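Local coordinates for protein GH62 arabinofuranosidase (PDB 4N4B) that hydrolyses terminal non-reducing alpha-L-arabinofuranoside residues and probably strips arabinose side groups from the xylan of plant biomass, at residues W28-P33 with V272-D277; K48-I53 with W325-I330; N183-R188 with P203-Q208; F215-V220 with L231-G236. All coordinates share one frame; numbering follows the deposited sequence.

Contact 1. Residues W28-P33 with V272-D277; sequences WTSTGP and VQFDGD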
loop_
_atom_site.group_PDB
_atom_site.type_symbol
_atom_site.label_atom_id
_atom_site.label_comp_id
_atom_site.label_asym_id
_atom_site.label_seq_id
_atom_site.Cartn_x
_atom_site.Cartn_y
_atom_site.Cartn_z
ATOM N N TRP A 28 -3.344 18.578 -2.973
ATOM C CA TRP A 28 -4.451 17.626 -2.845
ATOM C C TRP A 28 -5.698 18.190 -2.244
ATOM O O TRP A 28 -5.615 19.090 -1.418
ATOM C CB TRP A 28 -3.994 16.462 -2.004
ATOM C CG TRP A 28 -2.783 15.739 -2.393
ATOM C CD1 TRP A 28 -1.535 16.017 -1.936
ATOM C CD2 TRP A 28 -2.668 14.584 -3.235
ATOM N NE1 TRP A 28 -0.615 15.148 -2.503
ATOM C CE2 TRP A 28 -1.307 14.213 -3.240
ATOM C CE3 TRP A 28 -3.610 13.791 -3.942
ATOM C CZ2 TRP A 28 -0.865 13.114 -3.978
ATOM C CZ3 TRP A 28 -3.168 12.684 -4.623
ATOM C CH2 TRP A 28 -1.789 12.403 -4.649
ATOM N N THR A 29 -6.810 17.605 -2.599
ATOM C CA THR A 29 -8.093 17.801 -1.911
ATOM C C THR A 29 -8.479 16.460 -1.292
ATOM O O THR A 29 -8.496 15.413 -2.013
ATOM C CB THR A 29 -9.158 18.169 -2.955
ATOM O OG1 THR A 29 -8.938 19.551 -3.304
ATOM C CG2 THR A 29 -10.595 17.978 -2.408
ATOM N N SER A 30 -8.872 16.439 -0.021
ATOM C CA SER A 30 -9.321 15.220 0.688
ATOM C C SER A 30 -10.846 15.136 0.901
ATOM O O SER A 30 -11.481 16.176 1.183
ATOM C CB SER A 30 -8.636 15.139 2.049
ATOM O OG SER A 30 -8.996 13.958 2.708
ATOM N N THR A 31 -11.341 13.935 0.834
ATOM C CA THR A 31 -12.686 13.612 1.361
ATOM C C THR A 31 -12.662 13.593 2.897
ATOM O O THR A 31 -11.600 13.672 3.518
ATOM C CB THR A 31 -13.147 12.218 0.872
ATOM O OG1 THR A 31 -12.324 11.188 1.493
ATOM C CG2 THR A 31 -13.088 12.089 -0.640
ATOM N N GLY A 32 -13.852 13.425 3.466
ATOM C CA GLY A 32 -13.975 13.071 4.847
ATOM C C GLY A 32 -13.613 11.594 5.034
ATOM O O GLY A 32 -13.168 10.851 4.107
ATOM N N PRO A 33 -13.721 11.057 6.262
ATOM C CA PRO A 33 -13.462 9.691 6.559
ATOM C C PRO A 33 -14.622 8.882 6.028
ATOM O O PRO A 33 -15.804 9.221 6.351
ATOM C CB PRO A 33 -13.350 9.624 8.090
ATOM C CG PRO A 33 -14.210 10.792 8.536
ATOM C CD PRO A 33 -14.159 11.839 7.492
ATOM N N VAL A 272 -2.554 19.157 1.822
ATOM C CA VAL A 272 -3.871 18.535 1.701
ATOM C C VAL A 272 -4.964 19.451 2.240
ATOM O O VAL A 272 -4.936 19.815 3.368
ATOM C CB VAL A 272 -3.922 17.160 2.439
ATOM C CG1 VAL A 272 -5.330 16.528 2.391
ATOM C CG2 VAL A 272 -2.921 16.188 1.856
ATOM N N GLN A 273 -5.894 19.820 1.371
ATOM C CA GLN A 273 -7.026 20.651 1.709
ATOM C C GLN A 273 -8.238 19.783 1.936
ATOM O O GLN A 273 -8.519 18.975 1.165
ATOM C CB GLN A 273 -7.297 21.602 0.550
ATOM C CG GLN A 273 -8.436 22.596 0.790
ATOM C CD GLN A 273 -8.578 23.557 -0.372
ATOM O OE1 GLN A 273 -8.233 24.682 -0.248
ATOM N NE2 GLN A 273 -9.041 23.103 -1.459
ATOM N N PHE A 274 -8.938 20.032 3.026
ATOM C CA PHE A 274 -10.129 19.298 3.322
ATOM C C PHE A 274 -11.361 20.034 2.874
ATOM O O PHE A 274 -11.436 21.188 3.057
ATOM C CB PHE A 274 -10.160 18.960 4.823
ATOM C CG PHE A 274 -9.123 17.940 5.213
ATOM C CD1 PHE A 274 -7.825 18.304 5.376
ATOM C CD2 PHE A 274 -9.460 16.611 5.317
ATOM C CE1 PHE A 274 -6.883 17.367 5.679
ATOM C CE2 PHE A 274 -8.533 15.677 5.619
ATOM C CZ PHE A 274 -7.242 16.041 5.795
ATOM N N ASP A 275 -12.249 19.287 2.225
ATOM C CA ASP A 275 -13.527 19.797 1.717
ATOM C C ASP A 275 -14.506 20.114 2.858
ATOM O O ASP A 275 -15.187 21.106 2.839
ATOM C CB ASP A 275 -14.105 18.860 0.635
ATOM C CG ASP A 275 -13.673 19.248 -0.843
ATOM O OD1 ASP A 275 -13.012 20.314 -1.105
ATOM O OD2 ASP A 275 -14.050 18.457 -1.728
ATOM N N GLY A 276 -14.541 19.281 3.849
ATOM C CA GLY A 276 -15.167 19.568 5.114
ATOM C C GLY A 276 -14.200 19.657 6.292
ATOM O O GLY A 276 -13.177 20.230 6.191
ATOM N N ASP A 277 -14.548 19.073 7.413
ATOM C CA ASP A 277 -13.698 19.112 8.592
ATOM C C ASP A 277 -12.281 18.516 8.393
ATOM O O ASP A 277 -12.088 17.651 7.615
ATOM C CB ASP A 277 -14.495 18.592 9.781
ATOM C CG ASP A 277 -14.063 17.320 10.286
ATOM O OD1 ASP A 277 -14.640 16.302 9.921
ATOM O OD2 ASP A 277 -13.245 17.330 11.177
HETATM O O HOH W 1 -13.246 16.900 3.140
#
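Trp28, Thr29 and Ser30 run beside Val272, Gln273 and Phe274 as a short parallel pair, their axes 4.5 Å apart and 35° from alignment, at the edge of a blade of the beta-propeller. Strand 28-30 lies between 272-274 and 326-332, so both ends of the chain build this blade, a common way of closing a propeller ring. Gln273 N donates to Trp28 O (2.9 Å) almost straight, and Ser30 N to Gln273 O (2.8 Å). A weak bond from Asp275 N to Ser30 O continues the pairing.

The small Ser30 suits its place: its CB lies over one face of Phe274, 3.9 Å from the ring centroid, in a CH-pi contact, and also meets Val272 CG1 at 3.6 Å. With OG anti to the backbone N (chi1 -177°), the hydroxyl reaches Thr31 O at 2.7 Å; it also bonds Tyr309 OH. If Phe274 were an alanine, Ser30 CB would probably lose its aromatic cover and Trp279 a ring neighbour, leaving a gap. On the other face, Thr29 CG2 packs on the Asp275 carboxylate. A water donates to Ser30 O at 2.7 Å and accepts from Gly276 N at 2.8 Å.

Contact 2. Residues K48-I53 with W325-I330; sequences KDPTII and WRLGFI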
loop_
_atom_site.group_PDB
_atom_site.type_symbol
_atom_site.label_atom_id
_atom_site.label_comp_id
_atom_site.label_asym_id
_atom_site.label_seq_id
_atom_site.Cartn_x
_atom_site.Cartn_y
_atom_site.Cartn_z
ATOM N N LYS A 48 -7.470 -0.152 7.466
ATOM C CA LYS A 48 -6.110 0.358 7.266
ATOM C C LYS A 48 -5.544 -0.126 5.949
ATOM O O LYS A 48 -5.927 -1.140 5.383
ATOM C CB LYS A 48 -5.159 -0.132 8.368
ATOM C CG LYS A 48 -5.494 0.381 9.752
ATOM C CD LYS A 48 -4.448 -0.032 10.711
ATOM C CE LYS A 48 -3.211 0.776 10.589
ATOM N NZ LYS A 48 -2.140 0.245 11.447
ATOM N N ASP A 49 -4.504 0.529 5.510
ATOM C CA ASP A 49 -3.515 0.044 4.535
ATOM C C ASP A 49 -4.151 -0.458 3.200
ATOM O O ASP A 49 -3.844 -1.575 2.740
ATOM C CB ASP A 49 -2.731 -1.145 5.126
ATOM C CG ASP A 49 -2.259 -0.974 6.570
ATOM O OD1 ASP A 49 -1.876 0.158 6.881
ATOM O OD2 ASP A 49 -2.284 -1.997 7.308
ATOM N N PRO A 50 -5.004 0.356 2.611
ATOM C CA PRO A 50 -5.762 -0.185 1.425
ATOM C C PRO A 50 -4.944 -0.413 0.190
ATOM O O PRO A 50 -3.946 0.270 -0.085
ATOM C CB PRO A 50 -6.779 0.877 1.186
ATOM C CG PRO A 50 -6.133 2.152 1.678
ATOM C CD PRO A 50 -5.466 1.710 2.947
ATOM N N THR A 51 -5.400 -1.406 -0.556
ATOM C CA THR A 51 -5.044 -1.562 -2.018
ATOM C C THR A 51 -6.331 -1.390 -2.742
ATOM O O THR A 51 -7.388 -1.864 -2.355
ATOM C CB THR A 51 -4.396 -2.935 -2.219
ATOM O OG1 THR A 51 -4.011 -3.070 -3.619
ATOM C CG2 THR A 51 -5.228 -4.099 -1.911
ATOM N N ILE A 52 -6.256 -0.676 -3.889
ATOM C CA ILE A 52 -7.497 -0.322 -4.628
ATOM C C ILE A 52 -7.239 -0.289 -6.120
ATOM O O ILE A 52 -6.320 0.351 -6.617
ATOM C CB ILE A 52 -8.024 1.040 -4.106
ATOM C CG1 ILE A 52 -9.262 1.425 -4.881
ATOM C CG2 ILE A 52 -6.966 2.112 -4.108
ATOM C CD1 ILE A 52 -10.051 2.539 -4.242
ATOM N N ILE A 53 -8.194 -0.872 -6.809
ATOM C CA ILE A 53 -8.264 -0.877 -8.294
ATOM C C ILE A 53 -9.672 -0.552 -8.675
ATOM O O ILE A 53 -10.599 -0.622 -7.953
ATOM C CB ILE A 53 -7.721 -2.176 -8.929
ATOM C CG1 ILE A 53 -8.620 -3.297 -8.594
ATOM C CG2 ILE A 53 -6.296 -2.446 -8.566
ATOM C CD1 ILE A 53 -8.295 -4.597 -9.323
ATOM N N TRP A 325 -8.151 4.362 12.964
ATOM C CA TRP A 325 -7.863 4.600 11.566
ATOM C C TRP A 325 -9.112 4.420 10.687
ATOM O O TRP A 325 -9.843 3.514 10.866
ATOM C CB TRP A 325 -6.736 3.665 11.054
ATOM C CG TRP A 325 -5.415 3.850 11.644
ATOM C CD1 TRP A 325 -4.885 3.115 12.623
ATOM C CD2 TRP A 325 -4.480 4.894 11.373
ATOM N NE1 TRP A 325 -3.659 3.564 12.959
ATOM C CE2 TRP A 325 -3.387 4.685 12.228
ATOM C CE3 TRP A 325 -4.442 5.962 10.473
ATOM C CZ2 TRP A 325 -2.273 5.476 12.200
ATOM C CZ3 TRP A 325 -3.342 6.770 10.452
ATOM C CH2 TRP A 325 -2.253 6.515 11.308
ATOM N N ARG A 326 -9.285 5.376 9.776
ATOM C CA ARG A 326 -10.353 5.428 8.804
ATOM C C ARG A 326 -9.760 5.760 7.437
ATOM O O ARG A 326 -8.769 6.358 7.353
ATOM C CB ARG A 326 -11.401 6.519 9.176
ATOM C CG ARG A 326 -11.931 6.535 10.619
ATOM C CD ARG A 326 -12.771 5.293 10.905
ATOM N NE ARG A 326 -13.243 5.246 12.287
ATOM C CZ ARG A 326 -12.739 4.478 13.229
ATOM N NH1 ARG A 326 -11.761 3.662 12.996
ATOM N NH2 ARG A 326 -13.275 4.485 14.426
ATOM N N LEU A 327 -10.483 5.368 6.407
ATOM C CA LEU A 327 -10.028 5.584 5.027
ATOM C C LEU A 327 -10.797 6.695 4.344
ATOM O O LEU A 327 -11.956 6.792 4.455
ATOM C CB LEU A 327 -10.133 4.297 4.158
ATOM C CG LEU A 327 -9.553 2.992 4.721
ATOM C CD1 LEU A 327 -9.730 1.853 3.702
ATOM C CD2 LEU A 327 -8.077 3.203 5.089
ATOM N N GLY A 328 -10.047 7.504 3.620
ATOM C CA GLY A 328 -10.553 8.510 2.727
ATOM C C GLY A 328 -9.765 8.514 1.437
ATOM O O GLY A 328 -8.947 7.643 1.177
ATOM N N PHE A 329 -10.010 9.564 0.662
ATOM C CA PHE A 329 -9.269 9.747 -0.600
ATOM C C PHE A 329 -8.718 11.124 -0.672
ATOM O O PHE A 329 -9.415 12.104 -0.315
ATOM C CB PHE A 329 -10.182 9.565 -1.865
ATOM C CG PHE A 329 -10.859 8.218 -2.004
ATOM C CD1 PHE A 329 -10.184 7.227 -2.627
ATOM C CD2 PHE A 329 -12.082 7.936 -1.490
ATOM C CE1 PHE A 329 -10.782 5.982 -2.873
ATOM C CE2 PHE A 329 -12.663 6.676 -1.694
ATOM C CZ PHE A 329 -11.942 5.740 -2.377
ATOM N N ILE A 330 -7.536 11.252 -1.244
ATOM C CA ILE A 330 -7.001 12.533 -1.747
ATOM C C ILE A 330 -6.954 12.525 -3.251
ATOM O O ILE A 330 -6.571 11.488 -3.857
ATOM C CB ILE A 330 -5.659 12.953 -1.128
ATOM C CG1 ILE A 330 -4.630 11.840 -1.141
ATOM C CG2 ILE A 330 -5.936 13.488 0.300
ATOM C CD1 ILE A 330 -3.292 12.223 -0.566
#
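Trp325 receives the aliphatic chain of Lys48 over one face of its indole, at a buried junction between two blades of the beta-propeller: strand 326-330 passes strand 48-53 of the next sheet with axes 7.6 Å apart and 42° between their directions, and no hydrogen bond crosses between the two segments, which meet mainly through side chains. Lys48 CE sits 3.8 Å from the centroid of the five-membered ring, near its normal, in a CH-pi contact. A bend at CG-CD (chi3 76°) lays CE over the indole, with CD close to CD1, and still lets NZ reach Tyr320 OH and a bound Tris molecule, probably from the crystallisation liquor. A long flexible residue with a charged tip suits both tasks; an alanine in place of Lys48 would probably uncover the Trp325 face and leave Tyr320 OH without this partner.

Arg326 turns away, its NH1 bonding Trp325 O at 2.9 Å from above the carbonyl plane. Leu327 reaches toward Pro50 tip to tip, CD2 3.7 Å from Pro50 CD and CD1 facing CB and CG. Between Lys48 and Pro50, Asp49 bonds Ser64 OG and the Tris through OD2 and lies near His285, which binds calcium in a structure of this protein. Phe329, stacked on Trp81, takes its neighbour at the edge: Ile52 CD1 lies near the ring plane, 3.8 Å from CE1.

Contact 3. Residues N183-R188 with P203-Q208; sequences NGQLYR and PVIAMQ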
loop_
_atom_site.group_PDB
_atom_site.type_symbol
_atom_site.label_atom_id
_atom_site.label_comp_id
_atom_site.label_asym_id
_atom_site.label_seq_id
_atom_site.Cartn_x
_atom_site.Cartn_y
_atom_site.Cartn_z
ATOM N N ASN A 183 12.689 0.164 10.319
ATOM C CA ASN A 183 14.027 0.570 10.858
ATOM C C ASN A 183 14.804 1.311 9.908
ATOM O O ASN A 183 16.007 1.533 10.164
ATOM C CB ASN A 183 14.773 -0.628 11.420
ATOM C CG ASN A 183 15.782 -0.221 12.473
ATOM O OD1 ASN A 183 15.461 0.634 13.305
ATOM N ND2 ASN A 183 16.867 -0.913 12.512
ATOM N N GLY A 184 14.238 1.800 8.823
ATOM C CA GLY A 184 14.892 2.655 7.875
ATOM C C GLY A 184 15.463 2.010 6.647
ATOM O O GLY A 184 16.028 2.622 5.825
ATOM N N GLN A 185 15.198 0.694 6.486
ATOM C CA GLN A 185 15.603 0.043 5.238
ATOM C C GLN A 185 14.398 -0.247 4.357
ATOM O O GLN A 185 13.263 -0.498 4.867
ATOM C CB GLN A 185 16.255 -1.290 5.460
ATOM C CG GLN A 185 17.682 -1.285 6.032
ATOM C CD GLN A 185 17.838 -0.602 7.351
ATOM O OE1 GLN A 185 17.264 -0.980 8.375
ATOM N NE2 GLN A 185 18.623 0.427 7.292
ATOM N N LEU A 186 14.587 -0.138 3.089
ATOM C CA LEU A 186 13.692 -0.610 2.037
ATOM C C LEU A 186 14.422 -1.704 1.311
ATOM O O LEU A 186 15.501 -1.411 0.728
ATOM C CB LEU A 186 13.306 0.500 1.091
ATOM C CG LEU A 186 12.314 0.121 -0.021
ATOM C CD1 LEU A 186 10.920 -0.257 0.388
ATOM C CD2 LEU A 186 12.238 1.214 -1.074
ATOM N N TYR A 187 13.890 -2.947 1.299
ATOM C CA TYR A 187 14.518 -4.126 0.686
ATOM C C TYR A 187 13.894 -4.424 -0.655
ATOM O O TYR A 187 12.784 -4.176 -0.836
ATOM C CB TYR A 187 14.365 -5.336 1.601
ATOM C CG TYR A 187 14.986 -5.158 2.946
ATOM C CD1 TYR A 187 16.336 -5.315 3.135
ATOM C CD2 TYR A 187 14.232 -4.833 4.018
ATOM C CE1 TYR A 187 16.909 -5.093 4.373
ATOM C CE2 TYR A 187 14.804 -4.609 5.253
ATOM C CZ TYR A 187 16.141 -4.782 5.427
ATOM O OH TYR A 187 16.697 -4.558 6.658
ATOM N N ARG A 188 14.682 -4.959 -1.588
ATOM C CA ARG A 188 14.190 -5.410 -2.883
ATOM C C ARG A 188 14.785 -6.796 -3.286
ATOM O O ARG A 188 15.960 -6.935 -3.293
ATOM C CB ARG A 188 14.481 -4.361 -3.965
ATOM C CG ARG A 188 13.869 -4.683 -5.305
ATOM C CD ARG A 188 14.400 -3.744 -6.407
ATOM N NE ARG A 188 15.852 -3.858 -6.569
ATOM C CZ ARG A 188 16.486 -4.871 -7.129
ATOM N NH1 ARG A 188 15.839 -5.851 -7.698
ATOM N NH2 ARG A 188 17.794 -4.855 -7.132
ATOM N N PRO A 203 17.238 -10.347 -0.735
ATOM C CA PRO A 203 17.075 -8.941 -1.023
ATOM C C PRO A 203 18.402 -8.189 -0.883
ATOM O O PRO A 203 19.248 -8.545 -0.061
ATOM C CB PRO A 203 16.057 -8.452 0.022
ATOM C CG PRO A 203 16.029 -9.452 1.035
ATOM C CD PRO A 203 16.644 -10.786 0.549
ATOM N N VAL A 204 18.420 -7.084 -1.594
ATOM C CA VAL A 204 19.388 -6.024 -1.415
ATOM C C VAL A 204 18.712 -4.902 -0.697
ATOM O O VAL A 204 17.444 -4.825 -0.631
ATOM C CB VAL A 204 19.960 -5.528 -2.723
ATOM C CG1 VAL A 204 20.742 -6.680 -3.431
ATOM C CG2 VAL A 204 18.980 -4.897 -3.621
ATOM N N ILE A 205 19.432 -4.032 -0.060
ATOM C CA ILE A 205 18.922 -2.754 0.428
ATOM C C ILE A 205 18.790 -1.810 -0.695
ATOM O O ILE A 205 19.765 -1.320 -1.301
ATOM C CB ILE A 205 19.787 -2.181 1.584
ATOM C CG1 ILE A 205 19.780 -3.160 2.721
ATOM C CG2 ILE A 205 19.318 -0.807 2.017
ATOM C CD1 ILE A 205 20.810 -2.870 3.825
ATOM N N ALA A 206 17.547 -1.505 -1.113
ATOM C CA ALA A 206 17.236 -0.617 -2.182
ATOM C C ALA A 206 17.437 0.852 -1.820
ATOM O O ALA A 206 17.786 1.678 -2.666
ATOM C CB ALA A 206 15.789 -0.888 -2.628
ATOM N N MET A 207 17.096 1.177 -0.579
ATOM C CA MET A 207 17.272 2.526 -0.075
ATOM C C MET A 207 17.313 2.409 1.437
ATOM O O MET A 207 16.772 1.447 2.049
ATOM C CB MET A 207 16.109 3.442 -0.554
ATOM C CG MET A 207 16.277 4.895 -0.275
ATOM S SD MET A 207 14.810 5.828 -0.658
ATOM C CE MET A 207 15.109 5.991 -2.409
ATOM N N GLN A 208 18.040 3.354 2.058
ATOM C CA GLN A 208 18.220 3.366 3.478
ATOM C C GLN A 208 18.268 4.777 4.007
ATOM O O GLN A 208 18.762 5.652 3.354
ATOM C CB GLN A 208 19.631 2.714 3.736
ATOM C CG GLN A 208 20.113 2.608 5.131
ATOM C CD GLN A 208 21.313 1.671 5.208
ATOM O OE1 GLN A 208 22.249 1.804 4.404
ATOM N NE2 GLN A 208 21.161 0.615 5.943
#
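Tyr187 and Ile205 place CG and CG1, respectively, anti to the carbonyl carbon (chi1 -60° in each), which lays the two side chains alongside one another, pointing the same way, with Tyr187 CE1 3.8 Å from Ile205 CG1. Pro203 CB packs against Tyr187 CB, and the phenol hydroxyl bonds Asp181. On the opposite face, Arg188 starts out extended and then bends about CG-CD (chi3 61°), bringing NH2 to 3.7 Å from Val204 CG2, while NH1 forms a salt bridge with Glu190. The long arginine can thus lie alongside Val204 with its charge still paired.

These are the third and fourth strands of a four-stranded antiparallel propeller blade, joined as a hairpin, with 204-208 at the blade's edge. Arg188 and Val204 exchange both backbone bonds, Val204 N donating to Arg188 O at 3.0 Å. Further along, a classic beta bulge sets Ala206 and Met207 together opposite Leu186, whose carbonyl O accepts from Ala206 N at 2.8 Å and weakly from Met207 N at 3.3 Å. Ala206 CB lies 3.4 Å from Leu186 O and also meets Arg188 CB, so a short side chain suits the place. Leu186 N donates to Met207 O at 2.9 Å, 167° at the hydrogen.

Contact 4. Residues F215-V220 with L231-G236; sequences FEAACV and LVEAIG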
loop_
_atom_site.group_PDB
_atom_site.type_symbol
_atom_site.label_atom_id
_atom_site.label_comp_id
_atom_site.label_asym_id
_atom_site.label_seq_id
_atom_site.Cartn_x
_atom_site.Cartn_y
_atom_site.Cartn_z
ATOM N N PHE A 215 10.090 4.819 6.564
ATOM C CA PHE A 215 9.574 3.954 7.588
ATOM C C PHE A 215 8.884 2.657 7.074
ATOM O O PHE A 215 9.285 1.557 7.390
ATOM C CB PHE A 215 8.652 4.739 8.586
ATOM C CG PHE A 215 8.264 4.008 9.820
ATOM C CD1 PHE A 215 9.234 3.532 10.662
ATOM C CD2 PHE A 215 6.976 3.813 10.172
ATOM C CE1 PHE A 215 8.904 2.827 11.805
ATOM C CE2 PHE A 215 6.621 3.165 11.324
ATOM C CZ PHE A 215 7.576 2.661 12.171
ATOM N N GLU A 216 7.835 2.851 6.271
ATOM C CA GLU A 216 7.015 1.698 5.814
ATOM C C GLU A 216 6.163 2.183 4.703
ATOM O O GLU A 216 6.274 3.213 4.119
ATOM C CB GLU A 216 6.293 1.061 6.991
ATOM C CG GLU A 216 5.186 1.872 7.546
ATOM C CD GLU A 216 4.646 1.400 8.880
ATOM O OE1 GLU A 216 5.075 0.388 9.440
ATOM O OE2 GLU A 216 3.680 2.030 9.382
ATOM N N ALA A 217 5.268 1.242 4.300
ATOM C CA ALA A 217 4.154 1.512 3.353
ATOM C C ALA A 217 4.605 1.932 1.983
ATOM O O ALA A 217 4.132 2.905 1.394
ATOM C CB ALA A 217 3.209 2.486 3.986
ATOM N N ALA A 218 5.637 1.272 1.447
ATOM C CA ALA A 218 6.119 1.602 0.103
ATOM C C ALA A 218 5.058 1.317 -0.954
ATOM O O ALA A 218 4.286 0.340 -0.853
ATOM C CB ALA A 218 7.391 0.866 -0.187
ATOM N N CYS A 219 5.081 2.158 -1.983
ATOM C CA CYS A 219 4.448 1.911 -3.275
ATOM C C CYS A 219 5.459 2.113 -4.398
ATOM O O CYS A 219 6.232 3.068 -4.318
ATOM C CB CYS A 219 3.260 2.814 -3.596
ATOM S SG CYS A 219 1.936 2.932 -2.344
ATOM N N VAL A 220 5.499 1.207 -5.354
ATOM C CA VAL A 220 6.367 1.372 -6.581
ATOM C C VAL A 220 5.450 1.227 -7.793
ATOM O O VAL A 220 4.860 0.156 -7.954
ATOM C CB VAL A 220 7.536 0.396 -6.577
ATOM C CG1 VAL A 220 8.440 0.774 -7.740
ATOM C CG2 VAL A 220 8.250 0.463 -5.192
ATOM N N LEU A 231 6.983 5.771 -3.591
ATOM C CA LEU A 231 6.408 6.452 -2.390
ATOM C C LEU A 231 6.727 5.647 -1.157
ATOM O O LEU A 231 6.644 4.408 -1.120
ATOM C CB LEU A 231 4.860 6.466 -2.515
ATOM C CG LEU A 231 4.283 7.038 -3.808
ATOM C CD1 LEU A 231 2.769 6.961 -3.764
ATOM C CD2 LEU A 231 4.765 8.437 -4.120
ATOM N N VAL A 232 7.150 6.338 -0.090
ATOM C CA VAL A 232 7.363 5.758 1.215
ATOM C C VAL A 232 6.821 6.652 2.303
ATOM O O VAL A 232 6.934 7.852 2.222
ATOM C CB VAL A 232 8.929 5.492 1.433
ATOM C CG1 VAL A 232 9.081 4.742 2.749
ATOM C CG2 VAL A 232 9.490 4.598 0.302
ATOM N N GLU A 233 6.187 6.003 3.316
ATOM C CA GLU A 233 5.643 6.731 4.460
ATOM C C GLU A 233 6.782 7.034 5.443
ATOM O O GLU A 233 7.639 6.189 5.722
ATOM C CB GLU A 233 4.546 5.887 5.072
ATOM C CG GLU A 233 3.789 6.622 6.192
ATOM C CD GLU A 233 2.661 5.860 6.809
ATOM O OE1 GLU A 233 2.167 4.879 6.201
ATOM O OE2 GLU A 233 2.240 6.243 7.950
ATOM N N ALA A 234 6.648 8.227 6.005
ATOM C CA ALA A 234 7.574 8.746 6.992
ATOM C C ALA A 234 6.827 9.306 8.204
ATOM O O ALA A 234 5.599 9.483 8.170
ATOM C CB ALA A 234 8.412 9.812 6.324
ATOM N N ILE A 235 7.559 9.539 9.306
ATOM C CA ILE A 235 7.026 10.088 10.569
ATOM C C ILE A 235 7.663 11.447 10.709
ATOM O O ILE A 235 8.898 11.495 10.861
ATOM C CB ILE A 235 7.256 9.185 11.748
ATOM C CG1 ILE A 235 6.798 7.725 11.515
ATOM C CG2 ILE A 235 6.704 9.822 12.995
ATOM C CD1 ILE A 235 7.052 6.759 12.687
ATOM N N GLY A 236 6.931 12.532 10.667
ATOM C CA GLY A 236 7.501 13.871 10.658
ATOM C C GLY A 236 7.939 14.298 12.073
ATOM O O GLY A 236 7.672 13.648 13.047
HETATM O O HOH W 2 1.518 3.132 8.225
#
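Glu233 and Glu216 anchor the backbone pairing here: Glu233 N donates to Glu216 O at 2.9 Å, and Glu233 O accepts from Phe215 N at 2.9 Å and, weakly, from Glu216 N. Phe215 and Glu216 together face Glu233, a classic beta bulge. Farther along, Cys219 and Leu231 exchange a regular pair of bonds, with Leu231 N to Cys219 O nearly straight at 172°. Between these two pairs the register slips by one, where Ala217 takes up left-handed backbone angles.

The polar side chains converge on one face. Glu233 is fully extended, with CG anti to the backbone N (chi1 -174°), which carries its carboxylate past the methyl of Ala217, whose CB is 3.4 Å from Glu233 OE1; so small a side chain lets the carboxylate lie close. One water donates both to Glu216 OE2 at 2.7 Å and to Glu233 OE1 at 2.8 Å, and Arg241 NH1 forms salt bridges with OE2 of each glutamate. Strand 216-222 is an edge strand of a four-stranded blade of the beta-propeller, close to the calcium site: Glu233 OE1 also accepts from the backbone N of His285, a calcium ligand in a structure of this protein, while OE2 bonds Ser284 OG, so Glu233 probably helps to position that loop.

Apolar contacts fill in around this network. Cys219 and Leu231 meet through their CB atoms, and Ala218 CB faces Val232 CG2. At the end of the hairpin Ile235 sends CD1 over one face of the Phe215 ring, 3.9 Å from the centroid and 14° off the normal, in a CH-pi contact.

In the fold
The four contacts sample the ring of the propeller. Contacts 1 and 2 share the sheet in which strands 28-30 and 326-332 are neighbours, and they touch through a probable hydrogen bond from Thr31 N to Phe329 O of 2.9 Å; their segments alternate along the chain. Contacts 3 and 4 are local hairpins in successive blades, one following the other in sequence within the long span that contacts 1 and 2 bring together; Leu186 CD1 packs on Ala218 CB between them. Contacts 1 and 3 lie on opposite sides of the chain's centre, 33 Å apart between centres, whereas contacts 2 and 4, 14 Å apart, approach the calcium site near His285 from two different blades.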